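Local coordinates for protein paenibacillus xanthan lyase (Paenibacillus, PDB 6F2P) that cleaves the polysaccharide xanthan, probably by beta-elimination, as a calcium-binding lyase of polysaccharide lyase family 8, at residues I271-L276 with V322-L327; M277-G282 with M411-N416; I285-L290 with N398-K403; L290-A295 with S420-H425. All coordinates share one frame; numbering follows the deposited sequence.

Interaction 1: residues I271-L276 with V322-L327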
loop_
_atom_site.group_PDB
_atom_site.type_symbol
_atom_site.label_atom_id
_atom_site.label_comp_id
_atom_site.label_asym_id
_atom_site.label_seq_id
_atom_site.Cartn_x
_atom_site.Cartn_y
_atom_site.Cartn_z
ATOM N N ILE A 271 17.654 5.029 3.651
ATOM C CA ILE A 271 18.861 5.590 4.243
ATOM C C ILE A 271 18.999 7.026 3.817
ATOM O O ILE A 271 19.271 7.313 2.647
ATOM C CB ILE A 271 20.135 4.827 3.860
ATOM C CG1 ILE A 271 20.096 3.420 4.445
ATOM C CG2 ILE A 271 21.383 5.567 4.371
ATOM C CD1 ILE A 271 21.227 2.567 3.982
ATOM N N TYR A 272 18.782 7.933 4.762
ATOM C CA TYR A 272 18.971 9.334 4.466
ATOM C C TYR A 272 20.269 9.805 5.085
ATOM O O TYR A 272 20.370 9.936 6.300
ATOM C CB TYR A 272 17.793 10.181 4.943
ATOM C CG TYR A 272 17.782 11.529 4.276
ATOM C CD1 TYR A 272 17.255 11.685 2.998
ATOM C CD2 TYR A 272 18.342 12.636 4.896
ATOM C CE1 TYR A 272 17.260 12.908 2.372
ATOM C CE2 TYR A 272 18.351 13.872 4.277
ATOM C CZ TYR A 272 17.811 14.002 3.014
ATOM O OH TYR A 272 17.822 15.232 2.397
ATOM N N LYS A 273 21.266 10.029 4.235
ATOM C CA LYS A 273 22.561 10.536 4.672
ATOM C C LYS A 273 23.107 9.836 5.922
ATOM O O LYS A 273 23.578 10.479 6.862
ATOM C CB LYS A 273 22.483 12.050 4.866
ATOM C CG LYS A 273 22.095 12.783 3.587
ATOM C CD LYS A 273 22.034 14.281 3.801
ATOM C CE LYS A 273 21.780 14.999 2.494
ATOM N NZ LYS A 273 21.854 16.480 2.659
ATOM N N GLY A 274 23.015 8.510 5.928
ATOM C CA GLY A 274 23.594 7.709 6.991
ATOM C C GLY A 274 22.612 7.333 8.078
ATOM O O GLY A 274 22.974 6.666 9.048
ATOM N N ASN A 275 21.370 7.772 7.918
ATOM C CA ASN A 275 20.318 7.499 8.885
ATOM C C ASN A 275 19.291 6.523 8.330
ATOM O O ASN A 275 18.624 6.811 7.338
ATOM C CB ASN A 275 19.624 8.803 9.272
ATOM C CG ASN A 275 20.550 9.765 9.971
ATOM O OD1 ASN A 275 21.325 9.372 10.843
ATOM N ND2 ASN A 275 20.484 11.031 9.592
ATOM N N LEU A 276 19.165 5.365 8.964
ATOM C CA LEU A 276 18.136 4.415 8.575
ATOM C C LEU A 276 16.851 4.905 9.194
ATOM O O LEU A 276 16.779 5.052 10.407
ATOM C CB LEU A 276 18.481 3.024 9.092
ATOM C CG LEU A 276 17.562 1.873 8.680
ATOM C CD1 LEU A 276 17.413 1.810 7.179
ATOM C CD2 LEU A 276 18.109 0.551 9.219
ATOM N N VAL A 322 27.227 3.828 -1.203
ATOM C CA VAL A 322 27.994 3.693 0.030
ATOM C C VAL A 322 29.067 4.780 0.146
ATOM O O VAL A 322 29.266 5.347 1.223
ATOM C CB VAL A 322 28.608 2.283 0.178
ATOM C CG1 VAL A 322 29.621 2.227 1.321
ATOM C CG2 VAL A 322 27.516 1.274 0.418
ATOM N N LYS A 323 29.740 5.091 -0.957
ATOM C CA LYS A 323 30.737 6.156 -0.926
ATOM C C LYS A 323 30.109 7.470 -0.490
ATOM O O LYS A 323 30.628 8.139 0.406
ATOM C CB LYS A 323 31.426 6.335 -2.280
ATOM C CG LYS A 323 32.585 7.330 -2.239
ATOM C CD LYS A 323 33.558 7.115 -3.384
ATOM C CE LYS A 323 34.803 7.977 -3.210
ATOM N NZ LYS A 323 35.841 7.710 -4.251
ATOM N N TYR A 324 28.993 7.818 -1.129
ATOM C CA TYR A 324 28.209 9.008 -0.798
ATOM C C TYR A 324 27.966 9.118 0.696
ATOM O O TYR A 324 28.251 10.151 1.303
ATOM C CB TYR A 324 26.861 8.977 -1.532
ATOM C CG TYR A 324 25.932 10.135 -1.213
ATOM C CD1 TYR A 324 26.251 11.434 -1.595
ATOM C CD2 TYR A 324 24.731 9.930 -0.549
ATOM C CE1 TYR A 324 25.402 12.500 -1.315
ATOM C CE2 TYR A 324 23.874 10.990 -0.264
ATOM C CZ TYR A 324 24.216 12.273 -0.654
ATOM O OH TYR A 324 23.381 13.341 -0.380
ATOM N N TRP A 325 27.453 8.041 1.283
ATOM C CA TRP A 325 27.144 8.024 2.703
ATOM C C TRP A 325 28.390 8.094 3.590
ATOM O O TRP A 325 28.348 8.662 4.683
ATOM C CB TRP A 325 26.336 6.777 3.055
ATOM C CG TRP A 325 24.970 6.736 2.431
ATOM C CD1 TRP A 325 24.123 7.794 2.221
ATOM C CD2 TRP A 325 24.290 5.572 1.933
ATOM N NE1 TRP A 325 22.958 7.355 1.629
ATOM C CE2 TRP A 325 23.039 5.998 1.439
ATOM C CE3 TRP A 325 24.621 4.213 1.855
ATOM C CZ2 TRP A 325 22.120 5.110 0.880
ATOM C CZ3 TRP A 325 23.710 3.335 1.298
ATOM C CH2 TRP A 325 22.475 3.784 0.820
ATOM N N LEU A 326 29.493 7.507 3.138
ATOM C CA LEU A 326 30.711 7.476 3.949
ATOM C C LEU A 326 31.349 8.850 3.984
ATOM O O LEU A 326 31.880 9.271 5.008
ATOM C CB LEU A 326 31.707 6.462 3.404
ATOM C CG LEU A 326 31.404 4.993 3.671
ATOM C CD1 LEU A 326 32.321 4.103 2.845
ATOM C CD2 LEU A 326 31.572 4.710 5.149
ATOM N N LEU A 327 31.283 9.549 2.855
ATOM C CA LEU A 327 31.811 10.904 2.744
ATOM C C LEU A 327 31.041 11.879 3.637
ATOM O O LEU A 327 31.574 12.899 4.081
ATOM C CB LEU A 327 31.751 11.364 1.283
ATOM C CG LEU A 327 32.695 10.629 0.332
ATOM C CD1 LEU A 327 32.306 10.890 -1.099
ATOM C CD2 LEU A 327 34.133 11.053 0.577
HETATM O O HOH W 1 21.005 9.447 1.186
#
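A short beta hairpin with a two-residue loop, closed by a type I' turn from Tyr272 to Asn275, lies against helix 312-328 in the alpha-helical part of this lyase. The tight half of the contact belongs to Ile271 and the indole of Trp325. Ile271 CG2 stands anti to the backbone N and sits over one face of the indole, 3.7 Å from the centroid of the five-membered ring, a CH-pi contact. Ile271 CD1 reaches the benzo end, 3.6 Å from Trp325 CH2, so a beta-branched aliphatic residue spans both rings. The turn side is looser and partly exposed. There Gly274, with phi 96°, occupies a conformation in which a side chain would clash with the preceding carbonyl oxygen. The extended Lys273 brings CE to 3.7 Å from Tyr324 OH, with no hydrogen bond across. Water 1 lies in the indole plane at its edge and accepts from Trp325 NE1 at 2.9 Å. It also accepts from Lys273 N and donates to Ile271 O, both at 3.1 Å. The hairpin meets the helix by dispersion and CH-pi contact over the ring face, and a single water satisfies the indole N-H that the segments do not bond.

Interaction 2: residues M277-G282 with M411-N416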
loop_
_atom_site.group_PDB
_atom_site.type_symbol
_atom_site.label_atom_id
_atom_site.label_comp_id
_atom_site.label_asym_id
_atom_site.label_seq_id
_atom_site.Cartn_x
_atom_site.Cartn_y
_atom_site.Cartn_z
ATOM N N MET A 277 15.846 5.180 8.369
ATOM C CA MET A 277 14.606 5.798 8.849
ATOM C C MET A 277 13.900 4.984 9.930
ATOM O O MET A 277 13.611 3.802 9.744
ATOM C CB MET A 277 13.648 6.064 7.686
ATOM C CG MET A 277 14.173 7.078 6.696
ATOM S SD MET A 277 12.982 7.461 5.406
ATOM C CE MET A 277 13.958 8.603 4.442
ATOM N N ASP A 278 13.620 5.634 11.054
ATOM C CA ASP A 278 13.035 4.966 12.217
ATOM C C ASP A 278 11.665 4.340 11.958
ATOM O O ASP A 278 11.266 3.400 12.648
ATOM C CB ASP A 278 12.928 5.949 13.379
ATOM C CG ASP A 278 14.278 6.318 13.954
ATOM O OD1 ASP A 278 15.195 5.470 13.915
ATOM O OD2 ASP A 278 14.420 7.457 14.442
ATOM N N MET A 279 10.944 4.857 10.967
ATOM C CA MET A 279 9.593 4.383 10.724
ATOM C C MET A 279 9.563 2.946 10.203
ATOM O O MET A 279 8.524 2.294 10.258
ATOM C CB MET A 279 8.842 5.324 9.791
ATOM C CG MET A 279 9.288 5.290 8.339
ATOM S SD MET A 279 8.345 6.480 7.360
ATOM C CE MET A 279 8.983 6.161 5.712
ATOM N N VAL A 280 10.696 2.443 9.714
ATOM C CA VAL A 280 10.765 1.042 9.305
ATOM C C VAL A 280 11.548 0.173 10.278
ATOM O O VAL A 280 11.863 -0.974 9.954
ATOM C CB VAL A 280 11.381 0.844 7.891
ATOM C CG1 VAL A 280 10.595 1.621 6.838
ATOM C CG2 VAL A 280 12.855 1.222 7.875
ATOM N N ARG A 281 11.868 0.704 11.458
ATOM C CA ARG A 281 12.688 -0.045 12.402
ATOM C C ARG A 281 11.874 -0.667 13.535
ATOM O O ARG A 281 12.438 -1.246 14.472
ATOM C CB ARG A 281 13.829 0.817 12.948
ATOM C CG ARG A 281 14.754 1.338 11.871
ATOM C CD ARG A 281 16.065 1.866 12.425
ATOM N NE ARG A 281 15.890 2.820 13.517
ATOM C CZ ARG A 281 16.242 2.586 14.783
ATOM N NH1 ARG A 281 16.790 1.427 15.117
ATOM N NH2 ARG A 281 16.050 3.509 15.719
ATOM N N GLY A 282 10.553 -0.576 13.427
ATOM C CA GLY A 282 9.661 -1.163 14.412
ATOM C C GLY A 282 10.045 -0.843 15.843
ATOM O O GLY A 282 10.364 0.310 16.172
ATOM N N MET A 411 2.337 9.702 11.467
ATOM C CA MET A 411 3.504 10.460 11.889
ATOM C C MET A 411 4.339 10.850 10.687
ATOM O O MET A 411 4.472 10.081 9.743
ATOM C CB MET A 411 4.355 9.639 12.854
ATOM C CG MET A 411 5.535 10.393 13.438
ATOM S SD MET A 411 6.547 9.309 14.459
ATOM C CE MET A 411 7.946 10.391 14.793
ATOM N N THR A 412 4.910 12.047 10.729
ATOM C CA THR A 412 5.760 12.512 9.646
ATOM C C THR A 412 7.197 12.719 10.114
ATOM O O THR A 412 7.442 13.293 11.179
ATOM C CB THR A 412 5.221 13.820 9.036
ATOM O OG1 THR A 412 5.254 14.859 10.021
ATOM C CG2 THR A 412 3.797 13.627 8.601
ATOM N N TYR A 413 8.147 12.249 9.312
ATOM C CA TYR A 413 9.561 12.464 9.598
ATOM C C TYR A 413 10.153 13.363 8.530
ATOM O O TYR A 413 10.025 13.074 7.341
ATOM C CB TYR A 413 10.328 11.143 9.577
ATOM C CG TYR A 413 10.009 10.173 10.690
ATOM C CD1 TYR A 413 8.878 9.368 10.633
ATOM C CD2 TYR A 413 10.869 10.025 11.781
ATOM C CE1 TYR A 413 8.594 8.457 11.638
ATOM C CE2 TYR A 413 10.596 9.108 12.793
ATOM C CZ TYR A 413 9.458 8.331 12.710
ATOM O OH TYR A 413 9.166 7.425 13.703
ATOM N N LEU A 414 10.808 14.446 8.941
ATOM C CA LEU A 414 11.471 15.331 7.984
ATOM C C LEU A 414 12.983 15.256 8.128
ATOM O O LEU A 414 13.532 15.558 9.189
ATOM C CB LEU A 414 10.996 16.767 8.150
ATOM C CG LEU A 414 11.615 17.773 7.180
ATOM C CD1 LEU A 414 11.166 17.518 5.734
ATOM C CD2 LEU A 414 11.242 19.174 7.614
ATOM N N TYR A 415 13.649 14.834 7.056
ATOM C CA TYR A 415 15.090 14.618 7.077
ATOM C C TYR A 415 15.802 15.719 6.320
ATOM O O TYR A 415 15.410 16.064 5.207
ATOM C CB TYR A 415 15.427 13.259 6.468
ATOM C CG TYR A 415 14.956 12.095 7.310
ATOM C CD1 TYR A 415 15.748 11.594 8.338
ATOM C CD2 TYR A 415 13.718 11.505 7.089
ATOM C CE1 TYR A 415 15.322 10.537 9.121
ATOM C CE2 TYR A 415 13.281 10.449 7.867
ATOM C CZ TYR A 415 14.089 9.969 8.884
ATOM O OH TYR A 415 13.671 8.920 9.671
ATOM N N ASN A 416 16.840 16.282 6.928
ATOM C CA ASN A 416 17.656 17.284 6.252
ATOM C C ASN A 416 19.118 17.210 6.676
ATOM O O ASN A 416 19.598 16.132 7.007
ATOM C CB ASN A 416 17.079 18.692 6.417
ATOM C CG ASN A 416 16.822 19.059 7.861
ATOM O OD1 ASN A 416 17.521 18.611 8.765
ATOM N ND2 ASN A 416 15.811 19.885 8.084
HETATM O O HOH W 2 15.324 8.328 11.864
HETATM O O HOH W 3 11.276 7.476 9.692
#
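No direct hydrogen bond joins the two segments; the hydroxyl of Tyr415 reaches the opposing backbone through two waters. The contact sets the loop between strand 275-276 and helix 292-307, in the alpha-helical part, against strand 411-415, outermost in a four-stranded antiparallel sheet in the super-sandwich part. The strand presents Tyr413 and Tyr415 to Met277 and the 3-10 segment Asp278-Met279 after it, each ring making an oblique Met-aromatic contact. Water 2 accepts from Asp278 N and water 3 from Met279 N. Both waters lie in the plane of the Tyr415 ring at its edge, each 2.8 Å from Tyr415 OH. Water 3 also stands 3.0 Å above the centre of the Tyr413 ring.

Methionine suits position 277, where its long, unbranched chain follows a ring: extended beyond CG, Met277 crosses Tyr415 obliquely, with Met277 CG 3.6 Å from Tyr415 CZ and SD 4.7 Å from the ring centroid. Met279 instead touches through CB, 3.6 Å from Tyr413 CE1, before its chain leads away. A phenylalanine in place of Tyr415 lacks the hydroxyl and would probably leave both waters less firmly held, weakening the link to the Asp278 and Met279 backbone. Phe422 meets both tyrosine rings edge-to-face. Asp278 OD2 accepts from Trp427 NE1, and Arg281 grips Asp278 OD1 side-on, NE at 2.8 Å on the anti lone pair and NH2 from above the carboxylate plane.

Interaction 3: residues I285-L290 with N398-K403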
loop_
_atom_site.group_PDB
_atom_site.type_symbol
_atom_site.label_atom_id
_atom_site.label_comp_id
_atom_site.label_asym_id
_atom_site.label_seq_id
_atom_site.Cartn_x
_atom_site.Cartn_y
_atom_site.Cartn_z
ATOM N N ILE A 285 13.325 1.361 17.686
ATOM C CA ILE A 285 13.550 2.786 17.884
ATOM C C ILE A 285 13.799 3.044 19.356
ATOM O O ILE A 285 14.281 4.113 19.725
ATOM C CB ILE A 285 12.369 3.654 17.401
ATOM C CG1 ILE A 285 11.076 3.283 18.138
ATOM C CG2 ILE A 285 12.195 3.528 15.898
ATOM C CD1 ILE A 285 9.934 4.276 17.915
ATOM N N SER A 286 13.477 2.051 20.188
ATOM C CA SER A 286 13.671 2.155 21.634
ATOM C C SER A 286 15.008 1.618 22.129
ATOM O O SER A 286 15.193 1.463 23.324
ATOM C CB SER A 286 12.546 1.444 22.387
ATOM O OG SER A 286 12.629 0.041 22.224
ATOM N N ARG A 287 15.939 1.330 21.225
ATOM C CA ARG A 287 17.264 0.853 21.636
ATOM C C ARG A 287 18.292 1.973 21.569
ATOM O O ARG A 287 18.608 2.472 20.487
ATOM C CB ARG A 287 17.701 -0.351 20.791
ATOM C CG ARG A 287 16.859 -1.571 21.065
ATOM C CD ARG A 287 17.119 -2.710 20.106
ATOM N NE ARG A 287 16.203 -3.814 20.393
ATOM C CZ ARG A 287 15.949 -4.826 19.567
ATOM N NH1 ARG A 287 16.548 -4.892 18.385
ATOM N NH2 ARG A 287 15.090 -5.773 19.926
ATOM N N HIS A 288 18.813 2.368 22.729
ATOM C CA HIS A 288 19.713 3.518 22.799
ATOM C C HIS A 288 20.989 3.313 22.004
ATOM O O HIS A 288 21.540 4.259 21.455
ATOM C CB HIS A 288 20.047 3.878 24.246
ATOM C CG HIS A 288 20.861 2.847 24.963
ATOM N ND1 HIS A 288 22.235 2.911 25.044
ATOM C CD2 HIS A 288 20.491 1.736 25.645
ATOM C CE1 HIS A 288 22.678 1.877 25.738
ATOM N NE2 HIS A 288 21.642 1.149 26.112
ATOM N N GLY A 289 21.453 2.070 21.942
ATOM C CA GLY A 289 22.682 1.766 21.236
ATOM C C GLY A 289 22.428 1.532 19.761
ATOM O O GLY A 289 23.345 1.227 18.997
ATOM N N LEU A 290 21.174 1.677 19.354
ATOM C CA LEU A 290 20.803 1.362 17.988
ATOM C C LEU A 290 19.899 2.436 17.403
ATOM O O LEU A 290 18.871 2.142 16.791
ATOM C CB LEU A 290 20.120 0.002 17.945
ATOM C CG LEU A 290 20.182 -0.769 16.633
ATOM C CD1 LEU A 290 21.609 -0.813 16.092
ATOM C CD2 LEU A 290 19.637 -2.165 16.877
ATOM N N ASN A 398 8.079 -7.517 25.105
ATOM C CA ASN A 398 9.206 -7.652 26.030
ATOM C C ASN A 398 9.696 -6.336 26.584
ATOM O O ASN A 398 10.903 -6.154 26.736
ATOM C CB ASN A 398 10.397 -8.353 25.366
ATOM C CG ASN A 398 9.983 -9.543 24.539
ATOM O OD1 ASN A 398 9.118 -10.328 24.943
ATOM N ND2 ASN A 398 10.585 -9.676 23.355
ATOM N N ALA A 399 8.768 -5.424 26.867
ATOM C CA ALA A 399 9.091 -4.152 27.511
ATOM C C ALA A 399 9.995 -3.312 26.640
ATOM O O ALA A 399 10.825 -2.547 27.146
ATOM C CB ALA A 399 9.743 -4.380 28.873
ATOM N N GLU A 400 9.835 -3.470 25.329
ATOM C CA GLU A 400 10.530 -2.634 24.360
ATOM C C GLU A 400 9.542 -1.704 23.662
ATOM O O GLU A 400 8.363 -2.047 23.496
ATOM C CB GLU A 400 11.261 -3.490 23.327
ATOM C CG GLU A 400 12.345 -4.373 23.908
ATOM C CD GLU A 400 13.315 -4.870 22.851
ATOM O OE1 GLU A 400 13.029 -5.906 22.211
ATOM O OE2 GLU A 400 14.365 -4.216 22.658
ATOM N N ASN A 401 10.032 -0.530 23.265
ATOM C CA ASN A 401 9.215 0.453 22.556
ATOM C C ASN A 401 7.957 0.806 23.352
ATOM O O ASN A 401 6.852 0.837 22.808
ATOM C CB ASN A 401 8.851 -0.071 21.162
ATOM C CG ASN A 401 8.422 1.030 20.216
ATOM O OD1 ASN A 401 8.777 2.194 20.403
ATOM N ND2 ASN A 401 7.655 0.669 19.190
ATOM N N ASN A 402 8.135 1.064 24.645
ATOM C CA ASN A 402 7.004 1.228 25.551
ATOM C C ASN A 402 6.222 2.501 25.305
ATOM O O ASN A 402 5.021 2.541 25.555
ATOM C CB ASN A 402 7.450 1.171 27.011
ATOM C CG ASN A 402 8.161 -0.115 27.354
ATOM O OD1 ASN A 402 7.859 -1.176 26.813
ATOM N ND2 ASN A 402 9.117 -0.030 28.266
ATOM N N LYS A 403 6.902 3.537 24.815
ATOM C CA LYS A 403 6.254 4.821 24.542
ATOM C C LYS A 403 5.956 5.049 23.049
ATOM O O LYS A 403 5.853 6.185 22.593
ATOM C CB LYS A 403 7.113 5.965 25.083
ATOM C CG LYS A 403 7.199 6.023 26.597
ATOM C CD LYS A 403 8.525 6.607 27.041
ATOM C CE LYS A 403 8.485 8.110 27.189
ATOM N NZ LYS A 403 9.804 8.668 27.631
#
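Glu400 OE2 is held by three donors: Arg287 NE, Asn584 ND2 and, weakly, Arg287 NH2. The contact centres on a side-on bidentate salt bridge between two loops, one leading into helix 292-307 of the helical domain and the other between strands 380-385 and 411-415 of the super-sandwich part. Arg287 NE lies 2.9 Å from Glu400 OE2, and Arg287 NH2 lies 3.1 Å from Glu400 OE1. Both main bonds use syn lone pairs, and the guanidinium and carboxylate planes are only 23° apart. Arginine fits because its chain runs extended from CG to NE and offers two parallel N-H groups to two oxygens. Arg283 adds a second positive charge at Glu400 OE1, an environment likely to keep the carboxylate ionised.

Beside this pair, Ser286 anchors the backbone. Its OG, set between the backbone N and the carbonyl carbon (chi1 69°), accepts from Asn401 N at 2.9 Å along a bent N-H line of 132°. The same OG also hydrogen-bonds Arg283 O of its own loop, which helps to fix it as it receives Asn401 N from the other. Asn401 has the positive phi of a left-handed backbone, which asparagine tolerates better than most residues. Its ND2 donates to Glu395 O, and the amide is thereby oriented with Asn401 OD1 against the aliphatic branch of Ile285, 3.4 Å from both Ile285 CG1 and Ile285 CD1.

Interaction 4: residues L290-A295 with S420-H425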
loop_
_atom_site.group_PDB
_atom_site.type_symbol
_atom_site.label_atom_id
_atom_site.label_comp_id
_atom_site.label_asym_id
_atom_site.label_seq_id
_atom_site.Cartn_x
_atom_site.Cartn_y
_atom_site.Cartn_z
ATOM N N LEU A 290 21.174 1.677 19.354
ATOM C CA LEU A 290 20.803 1.362 17.988
ATOM C C LEU A 290 19.899 2.436 17.403
ATOM O O LEU A 290 18.871 2.142 16.791
ATOM C CB LEU A 290 20.120 0.002 17.945
ATOM C CG LEU A 290 20.182 -0.769 16.633
ATOM C CD1 LEU A 290 21.609 -0.813 16.092
ATOM C CD2 LEU A 290 19.637 -2.165 16.877
ATOM N N GLN A 291 20.297 3.689 17.595
ATOM C CA GLN A 291 19.594 4.812 16.995
ATOM C C GLN A 291 19.835 4.846 15.483
ATOM O O GLN A 291 20.723 4.156 14.977
ATOM C CB GLN A 291 20.010 6.110 17.683
ATOM C CG GLN A 291 19.635 6.109 19.157
ATOM C CD GLN A 291 20.114 7.334 19.912
ATOM O OE1 GLN A 291 19.568 8.428 19.762
ATOM N NE2 GLN A 291 21.133 7.151 20.740
ATOM N N ASP A 292 19.049 5.648 14.770
ATOM C CA ASP A 292 18.992 5.581 13.304
ATOM C C ASP A 292 20.343 5.587 12.572
ATOM O O ASP A 292 20.536 4.825 11.609
ATOM C CB ASP A 292 18.021 6.632 12.725
ATOM C CG ASP A 292 18.484 8.063 12.945
ATOM O OD1 ASP A 292 19.426 8.287 13.736
ATOM O OD2 ASP A 292 17.888 8.970 12.317
ATOM N N ASP A 293 21.281 6.412 13.035
ATOM C CA ASP A 293 22.607 6.447 12.416
ATOM C C ASP A 293 23.412 5.178 12.691
ATOM O O ASP A 293 24.150 4.711 11.823
ATOM C CB ASP A 293 23.394 7.695 12.818
ATOM C CG ASP A 293 23.698 7.750 14.306
ATOM O OD1 ASP A 293 22.986 7.104 15.108
ATOM O OD2 ASP A 293 24.655 8.464 14.669
ATOM N N LYS A 294 23.259 4.609 13.884
ATOM C CA LYS A 294 23.924 3.337 14.183
ATOM C C LYS A 294 23.235 2.188 13.450
ATOM O O LYS A 294 23.893 1.245 13.011
ATOM C CB LYS A 294 23.991 3.064 15.699
ATOM C CG LYS A 294 25.240 3.604 16.393
ATOM C CD LYS A 294 26.398 2.600 16.349
ATOM C CE LYS A 294 27.576 3.056 17.212
ATOM N NZ LYS A 294 28.553 1.958 17.518
ATOM N N ALA A 295 21.914 2.282 13.307
ATOM C CA ALA A 295 21.129 1.224 12.671
ATOM C C ALA A 295 21.477 1.090 11.203
ATOM O O ALA A 295 21.303 0.029 10.609
ATOM C CB ALA A 295 19.639 1.496 12.827
ATOM N N SER A 420 21.688 14.547 13.009
ATOM C CA SER A 420 21.547 13.936 14.325
ATOM C C SER A 420 20.138 14.075 14.883
ATOM O O SER A 420 19.860 13.614 15.990
ATOM C CB SER A 420 22.556 14.530 15.313
ATOM O OG SER A 420 22.138 15.814 15.732
ATOM N N GLN A 421 19.262 14.711 14.109
ATOM C CA GLN A 421 17.918 15.040 14.563
ATOM C C GLN A 421 17.229 13.927 15.348
ATOM O O GLN A 421 16.689 14.166 16.426
ATOM C CB GLN A 421 17.045 15.476 13.382
ATOM C CG GLN A 421 15.590 15.752 13.744
ATOM C CD GLN A 421 15.434 16.875 14.759
ATOM O OE1 GLN A 421 14.452 16.923 15.497
ATOM N NE2 GLN A 421 16.403 17.781 14.800
ATOM N N PHE A 422 17.267 12.711 14.817
ATOM C CA PHE A 422 16.514 11.613 15.411
ATOM C C PHE A 422 17.391 10.657 16.199
ATOM O O PHE A 422 16.895 9.691 16.783
ATOM C CB PHE A 422 15.709 10.867 14.344
ATOM C CG PHE A 422 14.720 11.738 13.633
ATOM C CD1 PHE A 422 13.613 12.231 14.300
ATOM C CD2 PHE A 422 14.909 12.090 12.311
ATOM C CE1 PHE A 422 12.708 13.050 13.661
ATOM C CE2 PHE A 422 14.003 12.903 11.667
ATOM C CZ PHE A 422 12.900 13.382 12.343
ATOM N N ASN A 423 18.694 10.920 16.200
ATOM C CA ASN A 423 19.602 10.259 17.132
ATOM C C ASN A 423 20.028 11.265 18.208
ATOM O O ASN A 423 19.303 12.230 18.456
ATOM C CB ASN A 423 20.790 9.595 16.416
ATOM C CG ASN A 423 21.430 10.489 15.374
ATOM O OD1 ASN A 423 22.328 11.272 15.683
ATOM N ND2 ASN A 423 20.982 10.364 14.120
ATOM N N ASP A 424 21.170 11.046 18.854
ATOM C CA ASP A 424 21.623 11.970 19.892
ATOM C C ASP A 424 20.545 12.078 20.987
ATOM O O ASP A 424 20.309 13.144 21.560
ATOM C CB ASP A 424 21.963 13.323 19.251
ATOM C CG ASP A 424 22.436 14.364 20.249
ATOM O OD1 ASP A 424 23.190 14.017 21.193
ATOM O OD2 ASP A 424 22.027 15.540 20.075
ATOM N N HIS A 425 19.880 10.951 21.239
ATOM C CA HIS A 425 18.863 10.823 22.285
ATOM C C HIS A 425 17.547 11.531 22.009
ATOM O O HIS A 425 16.819 11.857 22.949
ATOM C CB HIS A 425 19.405 11.244 23.652
ATOM C CG HIS A 425 20.692 10.577 24.006
ATOM N ND1 HIS A 425 20.813 9.210 24.130
ATOM C CD2 HIS A 425 21.930 11.087 24.225
ATOM C CE1 HIS A 425 22.064 8.904 24.422
ATOM N NE2 HIS A 425 22.760 10.027 24.488
HETATM O O HOH W 4 16.940 8.809 19.401
HETATM O O HOH W 5 16.805 7.222 16.021
HETATM O O HOH W 6 18.541 11.638 12.306
#
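The N-terminus of helix 292-307 docks on a loop of the super-sandwich part that holds a type I beta turn from Ser420 to Asn423. Gln291 occupies the N-cap position, but its side chain turns to the loop, where OE1 accepts from His425 N at 2.9 Å, in the carbonyl plane and on a lone pair (N-H...O 152°). Water 4 joins this oxygen to Phe422 O, and Gln291 NE2 donates to His288 O, so both ends of the amide are used and its rotation is fixed. An alanine here removes the OE1 acceptor of His425 N and would probably loosen the loop from the helix start.

In the first helical turn, Asp292 OD1 takes Asn423 ND2 at 2.6 Å on its syn lone pair. Asn423 ND2 also donates to Leu419 O. Two more waters extend the seam: water 5 joins Asp292 N to Phe422 O, while water 6 links Phe422 N to Asp292 OD2. Asp293 lays its carboxylate flat against the Asn423 amide, with the planes 8° apart and Asp293 CG 3.7 Å from Asn423 CG; its side chain is about 5 Å from a bound calcium ion. Both aspartates probably gain from the helix dipole, and the calcium is likely to favour the ionised form of Asp293. The loop meets them with a neutral amide and waters, so the seam rests on hydrogen bonds, with no salt bridge between the segments.

Overall arrangement
One run of chain, residues 271 to 295, contributes to all four contacts. Interaction 1 stays within the helical part and relies on ring-face packing, whereas interactions 2, 3 and 4 carry the same run onto the super-sandwich part. Interactions 2 and 3 are buried yet unlike: sulfur, rings and bridging waters in the former, a salt bridge in the latter. Interactions 1 and 4 are only partly buried, and water completes polar groups in both. They meet where Leu276 N approaches Asp292 O at 3.0 Å, probably a hydrogen bond. Tyr272 of the hairpin packs on Tyr415 of interaction 2, and interactions 3 and 4 share Leu290.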